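PDB 4TR9: fructose-bisphosphate aldolase from Plasmodium falciparum, which belongs to the fructose-bisphosphate aldolase family, enzymes built on a TIM barrel, and is found as an assembly of four chains. Local coordinates for residues N61-R66 with L89-E94; E142-G147 with Q187-P192; L259-L264 with G298-A303; T251-V256 with L291-A296; V30-G35 with A344-Y349. All coordinates share one frame; numbering follows the deposited sequence. Where two conformers were deposited one is given.

Interaction 1 (N61-R66 with L89-E94); sequences NRASYR and LFQKNE
The side-chain amide of Q91 turns one face to A63, whose CB stands over it, with the CA of that alanine set further toward the rim. A63 CB is 3.3 Å from Q91 NE2 and 3.6 Å from Q91 CD. Q91 OE1 sits 3.8 Å from A63 CA. At the edge of the R66 guanidinium, in its plane, is R62 O; that bond rests on one of two deposited conformers and is doubtful. Q91 can reach the helix because CG stands anti to the backbone N (chi1 -159°) and the chain stays extended beyond it. The backbones come closest at A63 and N93, where the CA atoms are 5.9 Å apart. Residues 61-66 belong to helix 59-70 in the outer layer of the TIM barrel. This helix leads into strand 79-84, the second barrel strand in chain order. Residues 89-94 run from the end of the short helix 86-89 into the loop before helix 99-105. The contact is carried by carbon atoms against an amide face. Q91 OE1 is buried here and finds no partner in the model. The loop is held by other bonds. Q91 pairs through its backbone with M99, and N93 ND2 bonds to D67 of helix 59-70. R62 makes a salt bridge to E87 just before the loop.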
# COMPACT_ATOMS: atom_id res chain seq x y z
N ASN A 61 -1.88 48.38 -7.14
CA ASN A 61 -0.47 48.08 -6.95
C ASN A 61 -0.12 46.65 -7.36
O ASN A 61 0.94 46.41 -7.94
CB ASN A 61 -0.06 48.31 -5.50
CG ASN A 61 -0.08 49.78 -5.12
OD1 ASN A 61 -0.01 50.65 -5.98
ND2 ASN A 61 -0.16 50.05 -3.82
N ARG A 62 -1.02 45.71 -7.07
CA ARG A 62 -0.82 44.33 -7.47
C ARG A 62 -0.82 44.22 -8.99
O ARG A 62 -0.00 43.50 -9.57
CB ARG A 62 -1.91 43.42 -6.88
CG ARG A 62 -1.84 43.29 -5.37
CD ARG A 62 -2.74 42.17 -4.88
NE ARG A 62 -4.14 42.40 -5.20
CZ ARG A 62 -5.01 43.01 -4.40
NH1 ARG A 62 -6.26 43.18 -4.78
NH2 ARG A 62 -4.61 43.45 -3.21
N ALA A 63 -1.73 44.94 -9.63
CA ALA A 63 -1.79 44.98 -11.08
C ALA A 63 -0.54 45.65 -11.65
O ALA A 63 0.05 45.15 -12.61
CB ALA A 63 -3.04 45.71 -11.55
N SER A 64 -0.14 46.76 -11.04
CA SER A 64 1.03 47.51 -11.49
C SER A 64 2.31 46.68 -11.37
O SER A 64 3.16 46.72 -12.26
CB SER A 64 1.17 48.80 -10.69
OG SER A 64 0.03 49.62 -10.83
N TYR A 65 2.43 45.94 -10.28
CA TYR A 65 3.64 45.15 -10.04
C TYR A 65 3.76 43.99 -11.02
O TYR A 65 4.82 43.76 -11.59
CB TYR A 65 3.66 44.62 -8.61
CG TYR A 65 4.79 43.65 -8.37
CD1 TYR A 65 6.11 44.04 -8.55
CD2 TYR A 65 4.55 42.35 -7.96
CE1 TYR A 65 7.15 43.17 -8.34
CE2 TYR A 65 5.58 41.46 -7.74
CZ TYR A 65 6.88 41.88 -7.93
OH TYR A 65 7.92 41.01 -7.72
N ARG A 66 2.67 43.25 -11.21
CA ARG A 66 2.66 42.12 -12.13
C ARG A 66 2.78 42.60 -13.57
O ARG A 66 3.24 41.86 -14.44
CB ARG A 66 1.38 41.29 -11.95
CG ARG A 66 1.60 39.99 -11.20
CD ARG A 66 2.12 40.22 -9.79
NE ARG A 66 1.04 40.54 -8.85
CZ ARG A 66 0.46 39.64 -8.06
NH1 ARG A 66 -0.51 40.02 -7.24
NH2 ARG A 66 0.85 38.37 -8.09
N LEU A 89 -4.91 36.46 -13.52
CA LEU A 89 -5.30 35.83 -14.78
C LEU A 89 -6.40 36.61 -15.50
O LEU A 89 -6.40 36.70 -16.73
CB LEU A 89 -5.76 34.39 -14.52
CG LEU A 89 -6.18 33.58 -15.74
CD1 LEU A 89 -5.03 33.45 -16.72
CD2 LEU A 89 -6.68 32.21 -15.33
N PHE A 90 -7.32 37.18 -14.73
CA PHE A 90 -8.42 37.95 -15.30
C PHE A 90 -8.25 39.44 -15.05
O PHE A 90 -9.23 40.16 -14.83
CB PHE A 90 -9.76 37.48 -14.73
CG PHE A 90 -10.00 36.01 -14.88
CD1 PHE A 90 -10.63 35.50 -16.01
CD2 PHE A 90 -9.61 35.12 -13.88
CE1 PHE A 90 -10.86 34.15 -16.14
CE2 PHE A 90 -9.83 33.77 -14.02
CZ PHE A 90 -10.46 33.28 -15.15
N GLN A 91 -7.01 39.92 -15.07
CA GLN A 91 -6.72 41.30 -14.73
C GLN A 91 -6.11 42.07 -15.90
O GLN A 91 -5.47 41.49 -16.77
CB GLN A 91 -5.79 41.36 -13.52
CG GLN A 91 -5.80 42.68 -12.77
CD GLN A 91 -4.94 42.65 -11.53
OE1 GLN A 91 -3.96 41.91 -11.45
NE2 GLN A 91 -5.30 43.46 -10.54
N LYS A 92 -6.32 43.39 -15.91
CA LYS A 92 -5.77 44.24 -16.95
C LYS A 92 -5.00 45.41 -16.34
O LYS A 92 -5.35 45.91 -15.27
CB LYS A 92 -6.89 44.74 -17.88
CG LYS A 92 -7.00 46.25 -18.01
CD LYS A 92 -8.02 46.84 -17.05
CE LYS A 92 -9.43 46.41 -17.43
NZ LYS A 92 -9.81 46.88 -18.79
N ASN A 93 -3.95 45.85 -17.03
CA ASN A 93 -3.10 46.94 -16.54
C ASN A 93 -3.69 48.33 -16.79
O ASN A 93 -4.90 48.47 -16.99
CB ASN A 93 -1.71 46.85 -17.17
CG ASN A 93 -1.75 46.81 -18.69
OD1 ASN A 93 -2.75 47.18 -19.31
ND2 ASN A 93 -0.66 46.36 -19.29
N GLU A 94 -2.83 49.34 -16.78
CA GLU A 94 -3.25 50.72 -17.02
C GLU A 94 -3.73 50.92 -18.46
O GLU A 94 -4.79 51.50 -18.69
CB GLU A 94 -2.11 51.69 -16.72
CG GLU A 94 -1.93 52.02 -15.25
CD GLU A 94 -0.95 53.16 -15.03
OE1 GLU A 94 -0.29 53.57 -16.01
OE2 GLU A 94 -0.86 53.66 -13.89

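Interaction 2 (E142-G147 with Q187-P192); sequences EYYKAG and QNRLVP
Y144 and R189 stack flat on each other, with their planes only 18° apart. R189 CZ is 3.6 Å from Y144 CE2 and lies over the ring face, in cation-pi geometry. The side chains cross at about a right angle. Nearer the backbone, R189 CB comes within 3.7 Å of Y144 CE1, and R189 O is 3.4 Å from Y144 CD1. L190 CD2 meets Y144 CD1 at 4.0 Å, at the ring edge and near its plane. The ring swings out to them because its CG is anti to the backbone N (chi1 -175°). R189 is bent at chi3, which lays its guanidinium over the ring. Behind this shell are two helix ends. R189 has positive phi and is the C-prime residue of the Schellman motif that closes helix 168-187. G147 closes helix 136-146 in a similar way. The contact thus sets the end of helix 136-146 against the turn that leads from helix 168-187 into strand 191-198. Y144 OH bonds to E21, and R149 makes a second cation-pi contact with the ring. A phenol bound to a carboxylate may be richer in electrons, which would probably strengthen its attraction to both arginines.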
# COMPACT_ATOMS: atom_id res chain seq x y z
N GLU A 142 -12.28 26.81 -16.93
CA GLU A 142 -12.33 28.27 -16.89
C GLU A 142 -10.95 28.87 -17.15
O GLU A 142 -10.81 29.83 -17.91
CB GLU A 142 -12.86 28.75 -15.54
CG GLU A 142 -12.82 30.26 -15.35
CD GLU A 142 -13.17 30.67 -13.93
OE1 GLU A 142 -13.40 29.77 -13.09
OE2 GLU A 142 -13.20 31.88 -13.65
N TYR A 143 -9.93 28.29 -16.52
CA TYR A 143 -8.57 28.80 -16.64
C TYR A 143 -8.00 28.60 -18.04
O TYR A 143 -7.28 29.45 -18.56
CB TYR A 143 -7.66 28.11 -15.61
CG TYR A 143 -8.02 28.44 -14.17
CD1 TYR A 143 -8.65 29.63 -13.84
CD2 TYR A 143 -7.71 27.55 -13.15
CE1 TYR A 143 -8.97 29.93 -12.53
CE2 TYR A 143 -8.03 27.84 -11.83
CZ TYR A 143 -8.66 29.03 -11.53
OH TYR A 143 -8.98 29.33 -10.23
N TYR A 144 -8.34 27.47 -18.66
CA TYR A 144 -7.87 27.16 -20.01
C TYR A 144 -8.38 28.18 -21.02
O TYR A 144 -7.63 28.67 -21.86
CB TYR A 144 -8.30 25.76 -20.43
CG TYR A 144 -7.75 25.32 -21.77
CD1 TYR A 144 -6.51 24.69 -21.86
CD2 TYR A 144 -8.46 25.53 -22.94
CE1 TYR A 144 -6.00 24.29 -23.08
CE2 TYR A 144 -7.96 25.14 -24.17
CZ TYR A 144 -6.73 24.52 -24.23
OH TYR A 144 -6.22 24.12 -25.44
N LYS A 145 -9.67 28.51 -20.92
CA LYS A 145 -10.29 29.46 -21.83
C LYS A 145 -9.77 30.87 -21.56
O LYS A 145 -9.84 31.74 -22.42
CB LYS A 145 -11.81 29.41 -21.70
CG LYS A 145 -12.55 29.84 -22.96
CD LYS A 145 -14.06 29.69 -22.79
CE LYS A 145 -14.62 30.73 -21.84
NZ LYS A 145 -14.46 32.11 -22.37
N ALA A 146 -9.25 31.08 -20.35
CA ALA A 146 -8.68 32.36 -19.97
C ALA A 146 -7.27 32.53 -20.53
O ALA A 146 -6.78 33.64 -20.67
CB ALA A 146 -8.67 32.51 -18.46
N GLY A 147 -6.63 31.41 -20.84
CA GLY A 147 -5.30 31.44 -21.43
C GLY A 147 -4.28 30.55 -20.74
O GLY A 147 -3.17 30.37 -21.24
N GLN A 187 -6.87 15.89 -17.50
CA GLN A 187 -8.17 15.62 -18.08
C GLN A 187 -8.72 16.87 -18.76
O GLN A 187 -9.43 16.78 -19.77
CB GLN A 187 -9.15 15.13 -17.01
CG GLN A 187 -10.48 14.65 -17.55
CD GLN A 187 -11.50 14.39 -16.45
OE1 GLN A 187 -11.53 15.09 -15.44
NE2 GLN A 187 -12.33 13.38 -16.65
N ASN A 188 -8.39 18.03 -18.21
CA ASN A 188 -8.89 19.30 -18.73
C ASN A 188 -7.81 20.11 -19.44
O ASN A 188 -7.81 21.34 -19.39
CB ASN A 188 -9.50 20.12 -17.60
CG ASN A 188 -10.70 19.44 -16.96
OD1 ASN A 188 -11.82 19.55 -17.46
ND2 ASN A 188 -10.47 18.73 -15.87
N ARG A 189 -6.88 19.40 -20.09
CA ARG A 189 -5.86 20.02 -20.94
C ARG A 189 -4.98 21.03 -20.20
O ARG A 189 -4.69 22.11 -20.73
CB ARG A 189 -6.53 20.70 -22.14
CG ARG A 189 -7.34 19.75 -23.01
CD ARG A 189 -8.13 20.51 -24.07
NE ARG A 189 -9.18 21.34 -23.48
CZ ARG A 189 -10.00 22.12 -24.19
NH1 ARG A 189 -10.93 22.84 -23.57
NH2 ARG A 189 -9.89 22.18 -25.51
N LEU A 190 -4.54 20.68 -19.00
CA LEU A 190 -3.61 21.51 -18.25
C LEU A 190 -2.45 20.68 -17.71
O LEU A 190 -2.65 19.63 -17.11
CB LEU A 190 -4.32 22.22 -17.09
CG LEU A 190 -5.31 23.34 -17.43
CD1 LEU A 190 -5.84 23.97 -16.15
CD2 LEU A 190 -4.66 24.38 -18.32
N VAL A 191 -1.23 21.17 -17.92
CA VAL A 191 -0.04 20.49 -17.41
C VAL A 191 0.12 20.73 -15.92
O VAL A 191 0.29 21.87 -15.48
CB VAL A 191 1.24 20.96 -18.14
CG1 VAL A 191 2.48 20.42 -17.45
CG2 VAL A 191 1.20 20.54 -19.60
N PRO A 192 0.06 19.66 -15.12
CA PRO A 192 0.16 19.79 -13.67
C PRO A 192 1.59 19.90 -13.17
O PRO A 192 2.43 19.06 -13.51
CB PRO A 192 -0.50 18.51 -13.16
CG PRO A 192 -0.22 17.51 -14.23
CD PRO A 192 -0.21 18.27 -15.54

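Interaction 3 (L259-L264 with G298-A303); sequences LTVRTL and GPHPWA
V261 and L264 pack on H300 and W302 in a mostly apolar, buried contact in the outer layer of the TIM barrel. One side is helix 253-267; the other is the loop that leads into barrel strand 303-308. V261 presents both methyls to one corner of the imidazole: CG2 is 3.6 Å from H300 CE1, and CG1 is 3.9 Å from the same H300 CE1. The two side chains cross at about a right angle. One helical turn on, L264 CB touches W302 CH2 at 3.7 Å, at the six-membered end of the indole. L264 O also comes near the indole, 3.7 Å from W302 CZ2. Each ring is backed by its own loop. G298 O lies over the centre of the H300 ring, and P301 CB lies over the centre of the W302 ring. W302 has a nearly eclipsed first torsion (chi1 -4°), so some strain may be paid to place the indole here. Polar edges are used elsewhere: H300 NE2 bonds to I294 O of helix 284-295, and W302 NE1 bonds to V268 O just past helix 253-267. These bonds probably fix the rotation of both rings. P270 of a neighbouring subunit packs on P301 and W302. L264 also touches F277 on strand 274-277, V261 touches L297, and A303 pairs through its backbone with P273 and V275. The contact therefore lies where helix 253-267 borders the last two barrel strands.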
# COMPACT_ATOMS: atom_id res chain seq x y z
N LEU A 259 23.87 15.51 -3.83
CA LEU A 259 22.80 14.80 -3.15
C LEU A 259 21.43 15.11 -3.74
O LEU A 259 20.46 14.39 -3.48
CB LEU A 259 22.83 15.13 -1.66
CG LEU A 259 24.03 14.55 -0.91
CD1 LEU A 259 24.27 15.29 0.40
CD2 LEU A 259 23.83 13.07 -0.64
N THR A 260 21.34 16.17 -4.54
CA THR A 260 20.10 16.49 -5.24
C THR A 260 19.96 15.64 -6.49
O THR A 260 18.90 15.07 -6.75
CB THR A 260 20.03 17.98 -5.62
OG1 THR A 260 20.06 18.78 -4.43
CG2 THR A 260 18.76 18.27 -6.39
N VAL A 261 21.04 15.55 -7.27
CA VAL A 261 21.05 14.74 -8.48
C VAL A 261 20.86 13.26 -8.14
O VAL A 261 20.10 12.56 -8.81
CB VAL A 261 22.37 14.92 -9.27
CG1 VAL A 261 22.49 13.88 -10.37
CG2 VAL A 261 22.44 16.32 -9.85
N ARG A 262 21.54 12.79 -7.10
CA ARG A 262 21.43 11.41 -6.66
C ARG A 262 20.00 11.08 -6.24
O ARG A 262 19.48 10.00 -6.55
CB ARG A 262 22.38 11.12 -5.51
CG ARG A 262 22.44 9.65 -5.11
CD ARG A 262 23.26 9.44 -3.85
NE ARG A 262 22.53 9.85 -2.65
CZ ARG A 262 23.00 9.72 -1.42
NH1 ARG A 262 22.26 10.11 -0.38
NH2 ARG A 262 24.20 9.20 -1.21
N THR A 263 19.36 12.01 -5.54
CA THR A 263 17.99 11.82 -5.07
C THR A 263 17.01 11.71 -6.23
O THR A 263 16.10 10.88 -6.21
CB THR A 263 17.56 12.96 -4.14
OG1 THR A 263 18.50 13.10 -3.07
CG2 THR A 263 16.17 12.69 -3.56
N LEU A 264 17.20 12.55 -7.24
CA LEU A 264 16.32 12.57 -8.40
C LEU A 264 16.51 11.34 -9.28
O LEU A 264 15.53 10.76 -9.76
CB LEU A 264 16.55 13.84 -9.23
CG LEU A 264 16.16 15.16 -8.55
CD1 LEU A 264 16.44 16.33 -9.48
CD2 LEU A 264 14.71 15.14 -8.12
N GLY A 298 26.88 17.52 -15.63
CA GLY A 298 26.61 16.91 -16.92
C GLY A 298 25.15 16.86 -17.31
O GLY A 298 24.27 17.04 -16.48
N PRO A 299 24.88 16.60 -18.60
CA PRO A 299 23.52 16.53 -19.15
C PRO A 299 22.67 15.45 -18.48
O PRO A 299 23.00 14.27 -18.56
CB PRO A 299 23.75 16.21 -20.63
CG PRO A 299 25.11 15.59 -20.69
CD PRO A 299 25.90 16.28 -19.62
N HIS A 300 21.59 15.87 -17.83
CA HIS A 300 20.72 14.96 -17.09
C HIS A 300 19.62 14.38 -17.98
O HIS A 300 19.29 14.97 -19.01
CB HIS A 300 20.11 15.68 -15.89
CG HIS A 300 21.13 16.25 -14.95
ND1 HIS A 300 21.99 15.47 -14.21
CD2 HIS A 300 21.42 17.54 -14.63
CE1 HIS A 300 22.77 16.25 -13.48
NE2 HIS A 300 22.44 17.50 -13.72
N PRO A 301 19.06 13.22 -17.58
CA PRO A 301 17.94 12.61 -18.30
C PRO A 301 16.73 13.54 -18.43
O PRO A 301 15.96 13.42 -19.38
CB PRO A 301 17.59 11.39 -17.44
CG PRO A 301 18.87 11.04 -16.78
CD PRO A 301 19.56 12.35 -16.51
N TRP A 302 16.57 14.44 -17.47
CA TRP A 302 15.52 15.45 -17.53
C TRP A 302 16.12 16.85 -17.41
O TRP A 302 17.26 17.01 -16.97
CB TRP A 302 14.49 15.24 -16.41
CG TRP A 302 14.71 14.01 -15.58
CD1 TRP A 302 13.95 12.88 -15.57
CD2 TRP A 302 15.75 13.80 -14.61
NE1 TRP A 302 14.45 11.97 -14.67
CE2 TRP A 302 15.56 12.52 -14.07
CE3 TRP A 302 16.82 14.57 -14.16
CZ2 TRP A 302 16.40 11.98 -13.10
CZ3 TRP A 302 17.66 14.04 -13.20
CH2 TRP A 302 17.44 12.76 -12.68
N ALA A 303 15.36 17.85 -17.82
CA ALA A 303 15.79 19.24 -17.68
C ALA A 303 15.65 19.70 -16.23
O ALA A 303 14.55 19.72 -15.69
CB ALA A 303 15.01 20.14 -18.61

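Interaction 4 (T251-V256 with L291-A296); sequences TTTQDV and LNSINA
T253 and S293 meet where the first turn of helix 253-267 passes the last turns of helix 284-295, its neighbour in the outer layer of the barrel. The closest CA atoms, those of Q254 and S293, are 5.7 Å apart. T252 occupies the N-cap position of the first helix. Its N bonds to D255 OD2 at 3.2 Å, from above the carboxylate plane, as in one of the two bonds of a capping box. In the other helix, L291 O takes N295 N and N295 ND2 from opposite faces of its plane, with N295 ND2 to L291 O at 2.7 Å. Across the contact, T253 OG1 lies 2.5 Å from S293 OG. This hydrogen bond is very short, so its exact length is doubtful. T253 OG1 points there because it stands anti to the backbone N (chi1 177°). T253 CG2 also lies against the serine, 3.5 Å from S293 OG. Each hydroxyl has another partner: T253 OG1 bonds to N290 OD1, and S293 OG bonds to V289 O. Both of these oxygens can only accept. Two hydroxyl protons therefore cannot fill all three bonds at once; they probably alternate, or one bond is bifurcated.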
# COMPACT_ATOMS: atom_id res chain seq x y z
N THR A 251 27.94 22.79 4.73
CA THR A 251 27.82 22.11 3.45
C THR A 251 28.06 23.06 2.29
O THR A 251 27.49 24.15 2.23
CB THR A 251 26.43 21.46 3.29
OG1 THR A 251 25.42 22.48 3.38
CG2 THR A 251 26.19 20.42 4.36
N THR A 252 28.92 22.64 1.36
CA THR A 252 29.22 23.43 0.18
C THR A 252 28.12 23.29 -0.87
O THR A 252 27.21 22.47 -0.71
CB THR A 252 30.57 23.04 -0.44
OG1 THR A 252 30.55 21.65 -0.80
CG2 THR A 252 31.70 23.28 0.55
N THR A 253 28.21 24.07 -1.93
CA THR A 253 27.19 24.07 -2.98
C THR A 253 27.25 22.80 -3.82
O THR A 253 26.25 22.39 -4.41
CB THR A 253 27.32 25.30 -3.90
OG1 THR A 253 26.35 25.22 -4.95
CG2 THR A 253 28.72 25.38 -4.50
N GLN A 254 28.42 22.17 -3.89
CA GLN A 254 28.58 20.93 -4.63
C GLN A 254 27.96 19.76 -3.86
O GLN A 254 27.51 18.79 -4.46
CB GLN A 254 30.05 20.65 -4.93
CG GLN A 254 30.64 21.52 -6.02
CD GLN A 254 32.02 21.07 -6.45
OE1 GLN A 254 32.65 20.25 -5.78
NE2 GLN A 254 32.49 21.59 -7.58
N ASP A 255 27.94 19.87 -2.54
CA ASP A 255 27.28 18.88 -1.70
C ASP A 255 25.77 18.94 -1.94
O ASP A 255 25.09 17.91 -1.93
CB ASP A 255 27.60 19.11 -0.23
CG ASP A 255 29.06 18.86 0.10
OD1 ASP A 255 29.69 18.05 -0.60
OD2 ASP A 255 29.56 19.48 1.06
N VAL A 256 25.27 20.15 -2.17
CA VAL A 256 23.86 20.34 -2.51
C VAL A 256 23.56 19.72 -3.87
O VAL A 256 22.57 19.01 -4.03
CB VAL A 256 23.48 21.84 -2.52
CG1 VAL A 256 22.10 22.03 -3.13
CG2 VAL A 256 23.55 22.42 -1.12
N LEU A 291 21.61 25.95 -8.25
CA LEU A 291 21.03 25.47 -9.50
C LEU A 291 22.13 25.22 -10.52
O LEU A 291 22.05 24.29 -11.33
CB LEU A 291 20.01 26.47 -10.05
CG LEU A 291 19.37 26.12 -11.40
CD1 LEU A 291 18.63 24.79 -11.32
CD2 LEU A 291 18.44 27.23 -11.85
N ASN A 292 23.16 26.06 -10.48
CA ASN A 292 24.32 25.89 -11.35
C ASN A 292 25.12 24.65 -10.98
O ASN A 292 25.57 23.91 -11.85
CB ASN A 292 25.22 27.13 -11.29
CG ASN A 292 26.47 26.99 -12.12
OD1 ASN A 292 26.45 27.25 -13.33
ND2 ASN A 292 27.56 26.58 -11.49
N SER A 293 25.28 24.43 -9.68
CA SER A 293 26.02 23.27 -9.18
C SER A 293 25.34 21.97 -9.58
O SER A 293 26.00 20.96 -9.84
CB SER A 293 26.17 23.34 -7.66
OG SER A 293 26.84 24.53 -7.27
N ILE A 294 24.01 22.01 -9.64
CA ILE A 294 23.22 20.85 -10.05
C ILE A 294 23.41 20.55 -11.53
O ILE A 294 23.60 19.40 -11.92
CB ILE A 294 21.72 21.06 -9.75
CG1 ILE A 294 21.49 21.20 -8.25
CG2 ILE A 294 20.90 19.91 -10.30
CD1 ILE A 294 20.05 21.50 -7.89
N ASN A 295 23.38 21.60 -12.35
CA ASN A 295 23.51 21.43 -13.79
C ASN A 295 24.96 21.31 -14.25
O ASN A 295 25.23 20.99 -15.41
CB ASN A 295 22.84 22.59 -14.52
CG ASN A 295 21.33 22.56 -14.41
OD1 ASN A 295 20.66 21.85 -15.16
ND2 ASN A 295 20.78 23.32 -13.47
N ALA A 296 25.90 21.55 -13.33
CA ALA A 296 27.31 21.39 -13.65
C ALA A 296 27.70 19.92 -13.68
O ALA A 296 28.80 19.57 -14.10
CB ALA A 296 28.17 22.15 -12.64

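Interaction 5 (V30-G35 with A344-Y349); sequences VQAGKG and ATYGKY
A type II beta turn, Q31 to K34, rests G33 on T345 and Y346 at the end of helix 327-346. K34 N bonds to Q31 O at 2.9 Å and closes the turn. G33 has a phi of 86°, as the third residue of such a turn requires. Its CA faces two side chains: G33 CA is 3.4 Å from T345 OG1 and also 3.4 Å from Y346 OH. The tyrosine ring comes obliquely to the glycine, with Y346 CE2 3.5 Å from G33 CA. Its hydroxyl reaches the preceding peptide, and Y346 OH lies 3.2 Å from A32 O. A32 CB adds a looser touch, 3.9 Å from Y346 OH. T345 OG1 stands between the backbone N and the carbonyl carbon (chi1 62°), which turns it to the glycine. It also bonds back to S342 O. S342 OG in turn bonds to G33 O, so one serine holds both sides. The turn connects helix 16-29 to strand 35-39, the first strand of the TIM barrel in chain order. A38 on that strand and D40 just past it belong to the pocket that holds n'-[(e)-(2,4-dichlorophenyl)methylidene]-3,4-dihydroxybenzohydrazide. Helix 327-346 is the last helix of the chain. It ends in a Schellman motif, with G347 at C-prime and K348 N bonded to L343 O. K34 O bonds to T305 OG1 on strand 303-308, which abuts strand 35-39.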
# COMPACT_ATOMS: atom_id res chain seq x y z
N VAL A 30 10.18 23.59 -20.10
CA VAL A 30 11.55 23.30 -19.68
C VAL A 30 12.50 23.36 -20.88
O VAL A 30 13.49 22.63 -20.94
CB VAL A 30 11.66 21.93 -18.99
CG1 VAL A 30 10.95 21.95 -17.65
CG2 VAL A 30 11.09 20.83 -19.88
N GLN A 31 12.19 24.24 -21.83
CA GLN A 31 13.02 24.43 -23.01
C GLN A 31 14.42 24.88 -22.61
O GLN A 31 14.60 25.48 -21.55
CB GLN A 31 12.37 25.46 -23.95
CG GLN A 31 12.91 25.44 -25.38
CD GLN A 31 12.16 26.38 -26.31
OE1 GLN A 31 11.34 27.19 -25.86
NE2 GLN A 31 12.43 26.27 -27.60
N ALA A 32 15.40 24.57 -23.45
CA ALA A 32 16.81 24.81 -23.15
C ALA A 32 17.09 26.25 -22.73
O ALA A 32 16.89 27.19 -23.50
CB ALA A 32 17.67 24.44 -24.35
N GLY A 33 17.56 26.42 -21.50
CA GLY A 33 17.96 27.72 -20.99
C GLY A 33 16.84 28.54 -20.40
O GLY A 33 17.07 29.63 -19.87
N LYS A 34 15.61 28.03 -20.48
CA LYS A 34 14.46 28.76 -19.96
C LYS A 34 13.94 28.15 -18.66
O LYS A 34 14.20 26.99 -18.36
CB LYS A 34 13.34 28.80 -21.01
CG LYS A 34 13.71 29.55 -22.28
CD LYS A 34 12.54 29.61 -23.25
CE LYS A 34 12.91 30.38 -24.51
NZ LYS A 34 11.77 30.43 -25.47
N GLY A 35 13.22 28.96 -17.89
CA GLY A 35 12.65 28.51 -16.63
C GLY A 35 11.27 29.09 -16.40
O GLY A 35 10.68 29.69 -17.30
N ALA A 344 22.54 29.19 -15.28
CA ALA A 344 22.65 28.15 -14.27
C ALA A 344 22.15 26.81 -14.81
O ALA A 344 22.59 25.75 -14.35
CB ALA A 344 21.88 28.54 -13.02
N THR A 345 21.24 26.86 -15.77
CA THR A 345 20.70 25.65 -16.38
C THR A 345 21.74 24.98 -17.27
O THR A 345 21.71 23.76 -17.47
CB THR A 345 19.44 25.94 -17.22
OG1 THR A 345 19.78 26.82 -18.30
CG2 THR A 345 18.36 26.58 -16.36
N TYR A 346 22.65 25.78 -17.82
CA TYR A 346 23.72 25.26 -18.67
C TYR A 346 24.94 24.87 -17.85
O TYR A 346 25.86 24.22 -18.36
CB TYR A 346 24.11 26.30 -19.73
CG TYR A 346 23.04 26.58 -20.76
CD1 TYR A 346 22.77 25.68 -21.77
CD2 TYR A 346 22.31 27.76 -20.72
CE1 TYR A 346 21.80 25.93 -22.72
CE2 TYR A 346 21.34 28.03 -21.66
CZ TYR A 346 21.09 27.11 -22.66
OH TYR A 346 20.12 27.37 -23.60
N GLY A 347 24.96 25.29 -16.59
CA GLY A 347 26.11 25.07 -15.74
C GLY A 347 27.22 26.03 -16.08
O GLY A 347 28.39 25.79 -15.79
N LYS A 348 26.85 27.14 -16.71
CA LYS A 348 27.82 28.15 -17.13
C LYS A 348 27.60 29.47 -16.40
O LYS A 348 27.80 30.54 -16.97
CB LYS A 348 27.76 28.36 -18.64
CG LYS A 348 27.92 27.09 -19.46
CD LYS A 348 29.25 26.41 -19.17
CE LYS A 348 30.43 27.28 -19.58
NZ LYS A 348 31.73 26.62 -19.30
N TYR A 349 27.17 29.39 -15.14
CA TYR A 349 26.97 30.59 -14.34
C TYR A 349 28.07 30.76 -13.30
O TYR A 349 28.11 30.05 -12.30
CB TYR A 349 25.60 30.55 -13.65
CG TYR A 349 25.38 31.71 -12.70
CD1 TYR A 349 25.15 32.99 -13.19
CD2 TYR A 349 25.41 31.53 -11.33
CE1 TYR A 349 24.95 34.06 -12.34
CE2 TYR A 349 25.21 32.59 -10.46
CZ TYR A 349 24.98 33.85 -10.97
OH TYR A 349 24.78 34.92 -10.12

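Interaction 5 spans the chain and encloses the other four in sequence. Interactions 1 and 2 come in series, with centres 21 Å apart, and touch where L89 and F90 pack against helix 136-146. Interactions 3 and 4 alternate their segments, share helix 253-267, have centres 11 Å apart and meet at H300 and I294. Interaction 5, whose centre is 14 Å from both of theirs, meets interaction 4 through N292 and Y349. The centres of interactions 1 and 3 are 37 Å apart, on opposite sides of the chain centre. All lie in the outer layer of helices and loops. Interaction 5 sets the turn before the first barrel strand against the last helix, where strands 35-39 and 303-308 close the barrel.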